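Local coordinates for aminotransferase class-III (Sphaerobacter thermophilus DSM 20745, PDB 6K8H), which is an omega-transaminase of the class-III aminotransferase family, with (5-hydroxy-4,6-dimethylpyridin-3-yl)methyl dihydrogen phosphate bound in its pocket, at residues R261-Y264 with S269-G272. Numbering follows the deposited sequence.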
loop_
_atom_site.group_PDB
_atom_site.type_symbol
_atom_site.label_atom_id
_atom_site.label_comp_id
_atom_site.label_asym_id
_atom_site.label_seq_id
_atom_site.Cartn_x
_atom_site.Cartn_y
_atom_site.Cartn_z
ATOM N N ARG B 261 4.117 19.157 1.464
ATOM C CA ARG B 261 3.655 20.204 0.517
ATOM C C ARG B 261 3.812 21.603 1.130
ATOM O O ARG B 261 3.450 22.548 0.447
ATOM C CB ARG B 261 2.195 19.971 0.123
ATOM C CG ARG B 261 1.200 20.330 1.213
ATOM C CD ARG B 261 -0.046 20.992 0.659
ATOM N NE ARG B 261 -0.852 20.109 -0.165
ATOM C CZ ARG B 261 -1.848 20.513 -0.940
ATOM N NH1 ARG B 261 -2.522 19.631 -1.653
ATOM N NH2 ARG B 261 -2.155 21.792 -1.010
ATOM N N SER B 262 4.293 21.715 2.372
ATOM C CA SER B 262 4.369 23.024 3.023
ATOM C C SER B 262 5.435 23.934 2.423
ATOM O O SER B 262 5.363 25.158 2.607
ATOM C CB SER B 262 4.630 22.851 4.519
ATOM O OG SER B 262 3.668 21.990 5.093
ATOM N N ASP B 263 6.389 23.380 1.680
ATOM C CA ASP B 263 7.578 24.122 1.287
ATOM C C ASP B 263 8.339 23.314 0.239
ATOM O O ASP B 263 8.207 22.083 0.162
ATOM C CB ASP B 263 8.454 24.403 2.514
ATOM C CG ASP B 263 9.699 25.177 2.182
ATOM O OD1 ASP B 263 9.623 26.425 2.161
ATOM O OD2 ASP B 263 10.748 24.536 1.942
ATOM N N TYR B 264 9.143 24.019 -0.568
ATOM C CA TYR B 264 9.982 23.339 -1.559
ATOM C C TYR B 264 10.778 22.198 -0.930
ATOM O O TYR B 264 10.925 21.124 -1.531
ATOM C CB TYR B 264 10.918 24.355 -2.222
ATOM C CG TYR B 264 11.580 23.890 -3.522
ATOM C CD1 TYR B 264 10.861 23.842 -4.707
ATOM C CD2 TYR B 264 12.917 23.526 -3.555
ATOM C CE1 TYR B 264 11.445 23.438 -5.891
ATOM C CE2 TYR B 264 13.522 23.120 -4.742
ATOM C CZ TYR B 264 12.777 23.070 -5.904
ATOM O OH TYR B 264 13.362 22.666 -7.091
ATOM N N SER B 269 12.134 21.585 6.428
ATOM C CA SER B 269 12.934 22.747 6.049
ATOM C C SER B 269 12.359 24.014 6.655
ATOM O O SER B 269 13.109 24.911 7.065
ATOM C CB SER B 269 13.033 22.866 4.530
ATOM O OG SER B 269 13.954 21.898 4.039
ATOM N N VAL B 270 11.029 24.116 6.713
ATOM C CA VAL B 270 10.438 25.287 7.370
ATOM C C VAL B 270 10.878 25.367 8.835
ATOM O O VAL B 270 11.249 26.437 9.336
ATOM C CB VAL B 270 8.907 25.269 7.242
ATOM C CG1 VAL B 270 8.312 26.364 8.105
ATOM C CG2 VAL B 270 8.505 25.483 5.809
ATOM N N LEU B 271 10.816 24.248 9.553
ATOM C CA LEU B 271 11.076 24.228 10.990
ATOM C C LEU B 271 12.547 24.045 11.334
ATOM O O LEU B 271 12.902 24.125 12.515
ATOM C CB LEU B 271 10.250 23.122 11.672
ATOM C CG LEU B 271 8.728 23.230 11.498
ATOM C CD1 LEU B 271 8.027 22.017 12.092
ATOM C CD2 LEU B 271 8.183 24.512 12.114
ATOM N N GLY B 272 13.401 23.802 10.342
ATOM C CA GLY B 272 14.836 23.776 10.568
ATOM C C GLY B 272 15.351 22.597 11.366
ATOM O O GLY B 272 16.277 22.762 12.167
#
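Val270 rests one methyl, CG2, against the side chain of Asp263, 3.5 Å from Asp263 CB. The same methyl is 3.8 Å from Asp263 CG and 3.9 Å from Asp263 OD1, so it lies over the face of the carboxylate, on the CB and OD1 side. The other oxygen, Asp263 OD2, passes 3.8 Å from Ser269 CB, a van der Waals contact with the serine's carbon on that same side of the carboxylate plane. A trans chi1 (-180°), which sets CG opposite the backbone N, brings this face of Asp263 against both residues and leaves OD2 to accept a hydrogen bond from the backbone N of Gly265, closing an Asx turn just ahead of helix 266-271. Ser269 OG bonds back to the carbonyl of Gly265, one helical turn earlier, so both polar side chains are tied to the same linker residue. Farther out, Ser262 OG bonds to Ser259 O, and Tyr370 of strand 366-370 touches both Ser262 and Val270. Gly272, with positive phi (70°), ends the helix. The loop thus folds back on its short helix within the beta-alpha-beta crossover between the parallel neighbouring strands 251-255 and 277-281, part of the seven-stranded mixed sheet characteristic of fold-type I PLP-dependent enzymes.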